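Local coordinates for 3-oxo-glucose-6-phosphate:glutamate aminotransferase (Bacillus subtilis subsp. subtilis, PDB 4K2M), which catalyses the reversible, pyridoxal phosphate-dependent transamination of 3-dehydro-glucose 6-phosphate with glutamate to give kanosamine 6-phosphate, an antibiotic precursor, at residues Val375-Tyr380 with Leu413-Tyr418; Glu340-Ser345 with Phe353-Arg358; Pro247-Gly252 with Val349-Pro354. One frame throughout, in Å; residues are numbered along the deposited sequence.

Interaction 1: Val375-Tyr380 with Leu413-Tyr418; sequences VQTDVY and LHLPLY. With EDO (1,2-ethanediol), chain E.
The imidazole of His-414 and the phenol ring of Tyr-380 form an offset edge-to-face pair: the tyrosine turns its edge to the face of the histidine, with planes at 83° and centroids 5.7 Å apart. His-414 has CG anti to its own carbonyl carbon (chi1 -68°), which carries the imidazole alongside 375-380, so that its edge runs past Val-379 CA. His-414 CE1 comes within 3.6 Å of Tyr-380 CB. An ethanediol, probably from the crystallisation liquor, sets its C1 over the centre of one face of the Tyr-380 ring and gives a hydrogen bond to Asp-378 OD2.

Next to the ring pair the backbones meet in a single antiparallel, hydrogen-bonded pair. His-414 N reaches Asp-378 O at 2.9 Å, almost along the C=O axis, while the return bond from Asp-378 N to His-414 O is longer, 3.3 Å. The Asp-378 carboxylate leads away from 413-418 and takes the N-H of Val-379 on OD1, at 2.7 Å. Thr-377 sets its CB 3.4 Å from His-414 O; its OG1 meets Leu-413 CD1, the two side chains crossing at about a right angle, and its CG2 runs beside Leu-415 CD2.

Tyr-380 also touches the bound external aldimine, so this bridge ties the small two-stranded sheet of the aminotransferase fold to the wall of its PLP pocket.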
loop_
_atom_site.group_PDB
_atom_site.type_symbol
_atom_site.label_atom_id
_atom_site.label_comp_id
_atom_site.label_asym_id
_atom_site.label_seq_id
_atom_site.Cartn_x
_atom_site.Cartn_y
_atom_site.Cartn_z
ATOM N N VAL A 375 -24.879 -10.374 22.287
ATOM C CA VAL A 375 -25.015 -9.724 20.977
ATOM C C VAL A 375 -24.175 -8.454 20.901
ATOM O O VAL A 375 -24.432 -7.493 21.625
ATOM C CB VAL A 375 -26.489 -9.382 20.686
ATOM C CG1 VAL A 375 -26.616 -8.535 19.416
ATOM C CG2 VAL A 375 -27.300 -10.668 20.537
ATOM N N GLN A 376 -23.180 -8.448 20.013
ATOM C CA GLN A 376 -22.296 -7.289 19.857
ATOM C C GLN A 376 -22.794 -6.362 18.753
ATOM O O GLN A 376 -23.133 -6.800 17.650
ATOM C CB GLN A 376 -20.860 -7.762 19.570
ATOM C CG GLN A 376 -19.884 -6.646 19.209
ATOM C CD GLN A 376 -18.442 -7.131 19.018
ATOM O OE1 GLN A 376 -18.178 -8.118 18.317
ATOM N NE2 GLN A 376 -17.502 -6.423 19.640
ATOM N N THR A 377 -22.877 -5.082 19.080
ATOM C CA THR A 377 -23.258 -4.052 18.120
ATOM C C THR A 377 -22.113 -3.047 18.095
ATOM O O THR A 377 -21.136 -3.183 18.843
ATOM C CB THR A 377 -24.580 -3.360 18.506
ATOM O OG1 THR A 377 -24.492 -2.882 19.857
ATOM C CG2 THR A 377 -25.760 -4.340 18.387
ATOM N N ASP A 378 -22.213 -2.041 17.242
ATOM C CA ASP A 378 -21.133 -1.071 17.139
ATOM C C ASP A 378 -21.676 0.242 16.618
ATOM O O ASP A 378 -22.824 0.325 16.170
ATOM C CB ASP A 378 -20.041 -1.588 16.201
ATOM C CG ASP A 378 -18.661 -1.082 16.567
ATOM O OD1 ASP A 378 -18.564 -0.086 17.315
ATOM O OD2 ASP A 378 -17.675 -1.679 16.091
ATOM N N VAL A 379 -20.843 1.275 16.673
ATOM C CA VAL A 379 -21.224 2.581 16.142
ATOM C C VAL A 379 -20.119 3.067 15.209
ATOM O O VAL A 379 -19.039 3.432 15.661
ATOM C CB VAL A 379 -21.492 3.595 17.278
ATOM C CG1 VAL A 379 -21.708 5.023 16.710
ATOM C CG2 VAL A 379 -22.721 3.180 18.094
ATOM N N TYR A 380 -20.369 3.021 13.901
ATOM C CA TYR A 380 -19.420 3.559 12.913
ATOM C C TYR A 380 -19.858 4.986 12.599
ATOM O O TYR A 380 -20.885 5.168 11.923
ATOM C CB TYR A 380 -19.483 2.713 11.623
ATOM C CG TYR A 380 -18.793 1.354 11.690
ATOM C CD1 TYR A 380 -19.176 0.391 12.620
ATOM C CD2 TYR A 380 -17.783 1.025 10.786
ATOM C CE1 TYR A 380 -18.533 -0.852 12.675
ATOM C CE2 TYR A 380 -17.157 -0.213 10.814
ATOM C CZ TYR A 380 -17.534 -1.147 11.768
ATOM O OH TYR A 380 -16.898 -2.372 11.799
ATOM N N LEU A 413 -27.071 3.069 15.618
ATOM C CA LEU A 413 -26.579 1.808 16.145
ATOM C C LEU A 413 -26.497 0.829 14.984
ATOM O O LEU A 413 -27.475 0.638 14.259
ATOM C CB LEU A 413 -27.544 1.262 17.206
ATOM C CG LEU A 413 -27.047 0.007 17.913
ATOM C CD1 LEU A 413 -25.694 0.307 18.539
ATOM C CD2 LEU A 413 -28.024 -0.442 18.977
ATOM N N HIS A 414 -25.333 0.216 14.804
ATOM C CA HIS A 414 -25.163 -0.740 13.719
ATOM C C HIS A 414 -25.335 -2.168 14.210
ATOM O O HIS A 414 -24.748 -2.557 15.236
ATOM C CB HIS A 414 -23.793 -0.539 13.054
ATOM C CG HIS A 414 -23.695 0.756 12.314
ATOM N ND1 HIS A 414 -22.992 1.843 12.790
ATOM C CD2 HIS A 414 -24.267 1.151 11.150
ATOM C CE1 HIS A 414 -23.116 2.847 11.934
ATOM N NE2 HIS A 414 -23.884 2.453 10.934
ATOM N N LEU A 415 -26.125 -2.937 13.457
ATOM C CA LEU A 415 -26.402 -4.332 13.767
ATOM C C LEU A 415 -25.527 -5.211 12.883
ATOM O O LEU A 415 -25.214 -4.815 11.761
ATOM C CB LEU A 415 -27.870 -4.633 13.479
ATOM C CG LEU A 415 -28.872 -3.721 14.173
ATOM C CD1 LEU A 415 -30.260 -4.295 13.906
ATOM C CD2 LEU A 415 -28.589 -3.648 15.669
ATOM N N PRO A 416 -25.148 -6.408 13.363
ATOM C CA PRO A 416 -24.291 -7.279 12.546
ATOM C C PRO A 416 -24.886 -7.550 11.163
ATOM O O PRO A 416 -26.081 -7.856 11.058
ATOM C CB PRO A 416 -24.252 -8.585 13.353
ATOM C CG PRO A 416 -24.419 -8.126 14.775
ATOM C CD PRO A 416 -25.403 -6.983 14.702
ATOM N N LEU A 417 -24.072 -7.408 10.114
ATOM C CA LEU A 417 -24.529 -7.700 8.749
ATOM C C LEU A 417 -23.308 -7.910 7.846
ATOM O O LEU A 417 -22.527 -6.993 7.604
ATOM C CB LEU A 417 -25.452 -6.596 8.211
ATOM C CG LEU A 417 -26.305 -6.990 6.980
ATOM C CD1 LEU A 417 -27.519 -6.069 6.794
ATOM C CD2 LEU A 417 -25.483 -7.006 5.684
ATOM N N TYR A 418 -23.141 -9.132 7.358
ATOM C CA TYR A 418 -22.075 -9.405 6.405
ATOM C C TYR A 418 -22.503 -10.683 5.705
ATOM O O TYR A 418 -23.383 -11.392 6.212
ATOM C CB TYR A 418 -20.707 -9.516 7.112
ATOM C CG TYR A 418 -20.682 -10.546 8.229
ATOM C CD1 TYR A 418 -20.242 -11.845 7.998
ATOM C CD2 TYR A 418 -21.093 -10.206 9.514
ATOM C CE1 TYR A 418 -20.227 -12.798 9.018
ATOM C CE2 TYR A 418 -21.080 -11.150 10.540
ATOM C CZ TYR A 418 -20.655 -12.437 10.277
ATOM O OH TYR A 418 -20.642 -13.363 11.298
HETATM C C1 EDO E . -15.771 1.363 13.677
HETATM O O1 EDO E . -14.362 1.132 13.552
HETATM C C2 EDO E . -16.150 1.376 15.159
HETATM O O2 EDO E . -15.672 0.159 15.741
#

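Interaction 2: Glu340-Ser345 with Phe353-Arg358; sequences ELPELS and FPIKVR. With EDO (1,2-ethanediol), chain D.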
loop_
_atom_site.group_PDB
_atom_site.type_symbol
_atom_site.label_atom_id
_atom_site.label_comp_id
_atom_site.label_asym_id
_atom_site.label_seq_id
_atom_site.Cartn_x
_atom_site.Cartn_y
_atom_site.Cartn_z
ATOM N N GLU A 340 -35.754 3.810 14.673
ATOM C CA GLU A 340 -35.911 4.073 13.245
ATOM C C GLU A 340 -35.174 2.982 12.481
ATOM O O GLU A 340 -34.058 2.631 12.835
ATOM C CB GLU A 340 -35.321 5.423 12.856
ATOM C CG GLU A 340 -36.126 6.637 13.302
ATOM C CD GLU A 340 -35.481 7.944 12.836
ATOM O OE1 GLU A 340 -35.186 8.061 11.623
ATOM O OE2 GLU A 340 -35.254 8.839 13.681
ATOM N N LEU A 341 -35.803 2.445 11.442
ATOM C CA LEU A 341 -35.152 1.458 10.585
ATOM C C LEU A 341 -34.797 2.130 9.270
ATOM O O LEU A 341 -35.490 3.051 8.832
ATOM C CB LEU A 341 -36.112 0.293 10.297
ATOM C CG LEU A 341 -36.370 -0.666 11.457
ATOM C CD1 LEU A 341 -37.644 -1.491 11.222
ATOM C CD2 LEU A 341 -35.162 -1.598 11.682
ATOM N N PRO A 342 -33.744 1.640 8.599
ATOM C CA PRO A 342 -33.500 2.213 7.272
ATOM C C PRO A 342 -34.588 1.806 6.287
ATOM O O PRO A 342 -35.307 0.832 6.514
ATOM C CB PRO A 342 -32.151 1.611 6.863
ATOM C CG PRO A 342 -32.084 0.291 7.617
ATOM C CD PRO A 342 -32.839 0.519 8.920
ATOM N N GLU A 343 -34.730 2.583 5.221
ATOM C CA GLU A 343 -35.692 2.281 4.172
ATOM C C GLU A 343 -35.151 1.179 3.266
ATOM O O GLU A 343 -33.965 1.161 2.930
ATOM C CB GLU A 343 -35.941 3.552 3.362
ATOM C CG GLU A 343 -36.907 3.406 2.206
ATOM C CD GLU A 343 -37.115 4.728 1.482
ATOM O OE1 GLU A 343 -36.906 5.786 2.115
ATOM O OE2 GLU A 343 -37.476 4.709 0.285
ATOM N N LEU A 344 -36.010 0.254 2.857
ATOM C CA LEU A 344 -35.573 -0.778 1.934
ATOM C C LEU A 344 -35.541 -0.150 0.547
ATOM O O LEU A 344 -36.523 -0.208 -0.201
ATOM C CB LEU A 344 -36.542 -1.967 1.965
ATOM C CG LEU A 344 -36.135 -3.186 1.140
ATOM C CD1 LEU A 344 -34.949 -3.953 1.733
ATOM C CD2 LEU A 344 -37.321 -4.132 0.870
ATOM N N SER A 345 -34.429 0.491 0.210
ATOM C CA SER A 345 -34.364 1.221 -1.047
ATOM C C SER A 345 -33.413 0.560 -2.042
ATOM O O SER A 345 -32.528 -0.219 -1.666
ATOM C CB SER A 345 -33.921 2.650 -0.796
ATOM O OG SER A 345 -32.550 2.662 -0.447
ATOM N N PHE A 353 -25.465 -1.692 8.587
ATOM C CA PHE A 353 -26.918 -1.645 8.768
ATOM C C PHE A 353 -27.243 -0.785 9.978
ATOM O O PHE A 353 -27.132 -1.247 11.122
ATOM C CB PHE A 353 -27.513 -3.048 8.980
ATOM C CG PHE A 353 -29.013 -3.038 9.037
ATOM C CD1 PHE A 353 -29.755 -3.125 7.861
ATOM C CD2 PHE A 353 -29.687 -2.877 10.255
ATOM C CE1 PHE A 353 -31.149 -3.065 7.886
ATOM C CE2 PHE A 353 -31.088 -2.830 10.291
ATOM C CZ PHE A 353 -31.814 -2.914 9.096
ATOM N N PRO A 354 -27.628 0.470 9.736
ATOM C CA PRO A 354 -27.874 1.386 10.857
ATOM C C PRO A 354 -29.335 1.481 11.240
ATOM O O PRO A 354 -30.214 1.661 10.377
ATOM C CB PRO A 354 -27.409 2.738 10.308
ATOM C CG PRO A 354 -27.686 2.649 8.830
ATOM C CD PRO A 354 -27.544 1.173 8.441
ATOM N N ILE A 355 -29.601 1.350 12.537
ATOM C CA ILE A 355 -30.905 1.736 13.063
ATOM C C ILE A 355 -30.670 2.961 13.929
ATOM O O ILE A 355 -29.526 3.317 14.207
ATOM C CB ILE A 355 -31.570 0.622 13.883
ATOM C CG1 ILE A 355 -30.796 0.355 15.171
ATOM C CG2 ILE A 355 -31.691 -0.679 13.060
ATOM C CD1 ILE A 355 -31.473 -0.678 16.079
ATOM N N LYS A 356 -31.731 3.643 14.338
ATOM C CA LYS A 356 -31.548 4.719 15.317
ATOM C C LYS A 356 -32.359 4.396 16.560
ATOM O O LYS A 356 -33.495 3.924 16.453
ATOM C CB LYS A 356 -31.938 6.082 14.725
ATOM C CG LYS A 356 -31.012 6.566 13.601
ATOM C CD LYS A 356 -31.652 7.692 12.756
ATOM C CE LYS A 356 -31.729 9.010 13.479
ATOM N NZ LYS A 356 -32.416 10.062 12.629
ATOM N N VAL A 357 -31.753 4.609 17.726
ATOM C CA VAL A 357 -32.436 4.396 18.999
ATOM C C VAL A 357 -32.417 5.731 19.736
ATOM O O VAL A 357 -31.794 6.681 19.266
ATOM C CB VAL A 357 -31.737 3.304 19.831
ATOM C CG1 VAL A 357 -31.728 1.966 19.054
ATOM C CG2 VAL A 357 -30.319 3.716 20.149
ATOM N N ARG A 358 -33.085 5.820 20.880
ATOM C CA ARG A 358 -33.035 7.060 21.653
ATOM C C ARG A 358 -31.613 7.367 22.130
ATOM O O ARG A 358 -30.880 6.477 22.582
ATOM C CB ARG A 358 -33.995 7.003 22.842
ATOM C CG ARG A 358 -35.464 7.148 22.466
ATOM C CD ARG A 358 -36.345 6.945 23.693
ATOM N NE ARG A 358 -35.648 7.347 24.914
ATOM C CZ ARG A 358 -35.686 8.573 25.425
ATOM N NH1 ARG A 358 -36.396 9.517 24.823
ATOM N NH2 ARG A 358 -35.014 8.854 26.537
HETATM C C1 EDO D . -32.266 4.480 10.271
HETATM O O1 EDO D . -31.227 4.046 9.395
HETATM C C2 EDO D . -32.655 5.909 9.878
HETATM O O2 EDO D . -33.136 5.900 8.533
#
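At the edge of the Phe-353 ring, near its plane, stands Leu-341 CD2, 4.4 Å from Phe-353 CZ. Pro-342 comes in obliquely, its CG 3.5 Å from Phe-353 CE1 and equally close to Phe-353 CZ, and the two side chains cross at about a right angle. Phe-353 has CG anti to its backbone N (chi1 -174°), which swings the phenyl towards 340-345; Tyr-326 and Ala-323 of helix 312-329 also pack on it. Further along, Leu-341 CD2 lies side by side with Ile-355 CG2, 3.8 Å away.

Beyond the apolar patch, Glu-340 and Lys-356 make one antiparallel hydrogen-bonded pair. Glu-340 N to Lys-356 O and Lys-356 N to Glu-340 O are both 2.9 Å, and each N-H points at a carbonyl lone pair. Their side chains run the same way, and the lysine, bent at chi3, brings NZ to 3.3 Å from Glu-340 OE2 in a salt bridge whose hydrogen bond is weak. Each has a stronger partner outside: NZ the carbonyl of Pro-174, and OE1 the amide of Gln-175.

An ethanediol, probably from the crystallisation liquor, donates from O1 to Pro-354 O at 2.8 Å. Pro-342 CD also packs against that carbonyl; a proline nitrogen has no hydrogen to offer, so the backbone pairing is not carried on there. The contact is thus polar at Glu-340 and Lys-356 and apolar at Phe-353, with the ion pair probably an electrostatic supplement to the two straight backbone bonds.

Interaction 3: Pro247-Gly252 with Val349-Pro354; sequences PYKNFG and VWHLFP. With O1G (3-deoxy-3-[(E)-({3-hydroxy-2-methyl-5-[(phosphonooxy)methyl]pyridin-4-yl}methylidene)amino]-6-O-phosphono-alpha-D-gluco pyranose), chain C; EDO (1,2-ethanediol), chain D.
His-351 and Asn-250 bury most of the surface here; their side chains cross obliquely, the ring edge meeting the amide oxygen. The imidazole, with CG anti to the backbone N (chi1 176°), presents its edge to 247-252, and His-351 ND1 donates to Asn-250 OD1 at 2.9 Å. The acceptor lies in the ring plane, while the amide is turned 41° against the ring. The other branch of the amide, ND2, gives a hydrogen bond of 3.0 Å to Val-349 O, approaching from above that carbonyl's plane, and a weak one to Asn-316. Asn-250 thus clasps 349-354 with both branches, fixing the imidazole's rotation and implying a proton on ND1.

The rest of the imidazole edge faces the active site. His-351 CE1 sits 3.1 Å from Tyr-248 O, with Lys-249 CD packing close by. His-351 NE2 is 2.8 Å from a water that also contacts the sugar hydroxyl O2 of the external aldimine at 2.7 Å. Lys-249, the cofactor-attachment lysine, is not attached here: its chain, bent at chi2 and chi4, holds NZ 2.8 Å from sugar O4, with a second bond to Asn-246. Tyr-248 OH donates to the sugar phosphate oxygen OP8, also at 2.8 Å. His-351 thus meets the ligand through this water, and Asn-250 positions His-351 from behind.

The loop 247-252, which carries Lys-249, follows strand 240-244 and precedes strand 258-262 in sequence. Facing it, 349-354 leads into strand 353-356, with helix 312-329 packing on both Asn-250 and Trp-350; the second subunit reaches Pro-247 and Tyr-248 through Thr-100 and Ser-101.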
loop_
_atom_site.group_PDB
_atom_site.type_symbol
_atom_site.label_atom_id
_atom_site.label_comp_id
_atom_site.label_asym_id
_atom_site.label_seq_id
_atom_site.Cartn_x
_atom_site.Cartn_y
_atom_site.Cartn_z
ATOM N N PRO A 247 -10.211 -5.459 3.034
ATOM C CA PRO A 247 -10.864 -6.758 3.227
ATOM C C PRO A 247 -12.220 -6.741 3.922
ATOM O O PRO A 247 -12.909 -7.762 3.859
ATOM C CB PRO A 247 -9.868 -7.513 4.112
ATOM C CG PRO A 247 -8.556 -6.916 3.752
ATOM C CD PRO A 247 -8.823 -5.461 3.539
ATOM N N TYR A 248 -12.584 -5.656 4.599
ATOM C CA TYR A 248 -13.894 -5.611 5.238
ATOM C C TYR A 248 -14.971 -5.051 4.316
ATOM O O TYR A 248 -16.144 -5.014 4.692
ATOM C CB TYR A 248 -13.863 -4.782 6.520
ATOM C CG TYR A 248 -12.630 -5.000 7.363
ATOM C CD1 TYR A 248 -12.128 -6.276 7.596
ATOM C CD2 TYR A 248 -11.956 -3.922 7.898
ATOM C CE1 TYR A 248 -10.979 -6.459 8.361
ATOM C CE2 TYR A 248 -10.833 -4.091 8.661
ATOM C CZ TYR A 248 -10.345 -5.349 8.893
ATOM O OH TYR A 248 -9.201 -5.487 9.653
ATOM N N LYS A 249 -14.591 -4.607 3.123
ATOM C CA LYS A 249 -15.581 -3.999 2.217
ATOM C C LYS A 249 -16.469 -5.059 1.549
ATOM O O LYS A 249 -16.201 -6.262 1.632
ATOM C CB LYS A 249 -14.896 -3.116 1.158
ATOM C CG LYS A 249 -14.076 -1.940 1.733
ATOM C CD LYS A 249 -14.933 -0.991 2.564
ATOM C CE LYS A 249 -14.042 0.014 3.283
ATOM N NZ LYS A 249 -13.278 -0.684 4.378
ATOM N N ASN A 250 -17.534 -4.616 0.883
ATOM C CA ASN A 250 -18.438 -5.568 0.222
ATOM C C ASN A 250 -17.697 -6.454 -0.772
ATOM O O ASN A 250 -18.059 -7.613 -0.990
ATOM C CB ASN A 250 -19.566 -4.814 -0.493
ATOM C CG ASN A 250 -20.630 -4.313 0.464
ATOM O OD1 ASN A 250 -20.348 -4.023 1.625
ATOM N ND2 ASN A 250 -21.870 -4.213 -0.021
ATOM N N PHE A 251 -16.674 -5.877 -1.396
ATOM C CA PHE A 251 -15.718 -6.623 -2.200
ATOM C C PHE A 251 -14.340 -6.149 -1.740
ATOM O O PHE A 251 -14.059 -4.947 -1.751
ATOM C CB PHE A 251 -15.884 -6.303 -3.691
ATOM C CG PHE A 251 -14.662 -6.632 -4.509
ATOM C CD1 PHE A 251 -14.042 -7.863 -4.381
ATOM C CD2 PHE A 251 -14.127 -5.700 -5.391
ATOM C CE1 PHE A 251 -12.906 -8.173 -5.112
ATOM C CE2 PHE A 251 -13.001 -5.996 -6.134
ATOM C CZ PHE A 251 -12.380 -7.246 -5.989
ATOM N N GLY A 252 -13.490 -7.085 -1.325
ATOM C CA GLY A 252 -12.144 -6.732 -0.928
ATOM C C GLY A 252 -11.114 -7.737 -1.390
ATOM O O GLY A 252 -11.466 -8.805 -1.886
ATOM N N VAL A 349 -26.293 -0.660 -0.781
ATOM C CA VAL A 349 -25.669 -1.977 -0.890
ATOM C C VAL A 349 -25.372 -2.609 0.471
ATOM O O VAL A 349 -24.768 -3.670 0.545
ATOM C CB VAL A 349 -24.410 -1.991 -1.787
ATOM C CG1 VAL A 349 -24.775 -1.677 -3.227
ATOM C CG2 VAL A 349 -23.335 -0.997 -1.266
ATOM N N TRP A 350 -25.800 -1.944 1.538
ATOM C CA TRP A 350 -25.849 -2.566 2.856
ATOM C C TRP A 350 -24.482 -3.011 3.328
ATOM O O TRP A 350 -24.290 -4.143 3.772
ATOM C CB TRP A 350 -26.851 -3.733 2.859
ATOM C CG TRP A 350 -28.201 -3.282 2.370
ATOM C CD1 TRP A 350 -28.790 -3.597 1.172
ATOM C CD2 TRP A 350 -29.104 -2.403 3.049
ATOM N NE1 TRP A 350 -30.016 -2.953 1.069
ATOM C CE2 TRP A 350 -30.225 -2.218 2.211
ATOM C CE3 TRP A 350 -29.072 -1.747 4.290
ATOM C CZ2 TRP A 350 -31.313 -1.418 2.576
ATOM C CZ3 TRP A 350 -30.150 -0.941 4.650
ATOM C CH2 TRP A 350 -31.257 -0.788 3.795
ATOM N N HIS A 351 -23.517 -2.099 3.246
ATOM C CA HIS A 351 -22.216 -2.376 3.830
ATOM C C HIS A 351 -22.318 -2.428 5.362
ATOM O O HIS A 351 -21.720 -3.290 6.014
ATOM C CB HIS A 351 -21.206 -1.303 3.427
ATOM C CG HIS A 351 -19.875 -1.486 4.082
ATOM N ND1 HIS A 351 -19.081 -2.587 3.848
ATOM C CD2 HIS A 351 -19.215 -0.728 4.988
ATOM C CE1 HIS A 351 -17.978 -2.493 4.573
ATOM N NE2 HIS A 351 -18.035 -1.376 5.274
ATOM N N LEU A 352 -23.063 -1.476 5.925
ATOM C CA LEU A 352 -23.385 -1.444 7.348
ATOM C C LEU A 352 -24.886 -1.260 7.465
ATOM O O LEU A 352 -25.512 -0.737 6.543
ATOM C CB LEU A 352 -22.620 -0.309 8.055
ATOM C CG LEU A 352 -21.111 -0.593 8.201
ATOM C CD1 LEU A 352 -20.246 0.692 8.188
ATOM C CD2 LEU A 352 -20.822 -1.417 9.459
ATOM N N PHE A 353 -25.465 -1.692 8.587
ATOM C CA PHE A 353 -26.918 -1.645 8.768
ATOM C C PHE A 353 -27.243 -0.785 9.978
ATOM O O PHE A 353 -27.132 -1.247 11.122
ATOM C CB PHE A 353 -27.513 -3.048 8.980
ATOM C CG PHE A 353 -29.013 -3.038 9.037
ATOM C CD1 PHE A 353 -29.755 -3.125 7.861
ATOM C CD2 PHE A 353 -29.687 -2.877 10.255
ATOM C CE1 PHE A 353 -31.149 -3.065 7.886
ATOM C CE2 PHE A 353 -31.088 -2.830 10.291
ATOM C CZ PHE A 353 -31.814 -2.914 9.096
ATOM N N PRO A 354 -27.628 0.470 9.736
ATOM C CA PRO A 354 -27.874 1.386 10.857
ATOM C C PRO A 354 -29.335 1.481 11.240
ATOM O O PRO A 354 -30.214 1.661 10.377
ATOM C CB PRO A 354 -27.409 2.738 10.308
ATOM C CG PRO A 354 -27.686 2.649 8.830
ATOM C CD PRO A 354 -27.544 1.173 8.441
HETATM P P O1G C . -9.127 2.422 2.684
HETATM C C3A O1G C . -14.386 4.310 4.278
HETATM O O3 O1G C . -15.178 3.530 5.052
HETATM C C1 O1G C . -12.896 0.561 9.203
HETATM N "N1'" O1G C . -14.046 6.170 2.857
HETATM C C2 O1G C . -13.389 1.499 8.098
HETATM O O2 O1G C . -14.840 1.281 8.085
HETATM C C9A O1G C . -14.879 5.438 3.615
HETATM C C2A O1G C . -16.332 5.874 3.699
HETATM C C3 O1G C . -12.763 1.216 6.722
HETATM N "N3'" O1G C . -13.152 2.372 5.896
HETATM O O1 O1G C . -13.406 -0.772 9.038
HETATM C C4 O1G C . -11.237 1.014 6.806
HETATM O O4 O1G C . -10.971 0.316 5.573
HETATM C C4A O1G C . -13.055 3.951 4.159
HETATM C C4B O1G C . -12.502 2.780 4.871
HETATM C C5 O1G C . -10.950 0.011 7.923
HETATM O O5 O1G C . -11.465 0.468 9.179
HETATM C C5A O1G C . -12.212 4.731 3.372
HETATM C C5T O1G C . -10.713 4.496 3.128
HETATM C C6 O1G C . -9.490 -0.130 8.252
HETATM C C6A O1G C . -12.740 5.844 2.735
HETATM O OP1 O1G C . -8.054 3.487 2.609
HETATM O OP2 O1G C . -9.088 1.470 1.536
HETATM O OP3 O1G C . -9.200 1.778 4.088
HETATM O OP4 O1G C . -10.535 3.230 2.453
HETATM O O6 O1G C . -9.170 -1.193 9.067
HETATM P "P'" O1G C . -7.771 -1.966 8.897
HETATM O OP6 O1G C . -7.804 -2.567 7.508
HETATM O OP7 O1G C . -6.644 -0.980 9.107
HETATM O OP8 O1G C . -7.854 -3.017 10.007
HETATM C C1 EDO D . -32.266 4.480 10.271
HETATM O O1 EDO D . -31.227 4.046 9.395
HETATM C C2 EDO D . -32.655 5.909 9.878
HETATM O O2 EDO D . -33.136 5.900 8.533
HETATM O O HOH W 1 -15.675 -0.771 6.619
#

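In the fold
The three contacts converge on strand 353-356 and its antiparallel partner 412-415, the small two-stranded sheet. Interaction 2 packs 340-345 on the first strand and interaction 1 packs 375-380 on the second, their centres about 12 Å apart. Interaction 3 shares Phe-353 and Pro-354 with interaction 2 and joins the loop just ahead of that strand to 247-252, which carries Lys-249; its centre is about 12 Å from interaction 1 and about 16 Å from interaction 2. Along the chain, interactions 2 and 3 end on overlapping residues, before interaction 1 opens. Interactions 1 and 3 tie this sheet to the PLP site; interaction 2 adds 340-345 along the outer side of 353-356, away from the ligand.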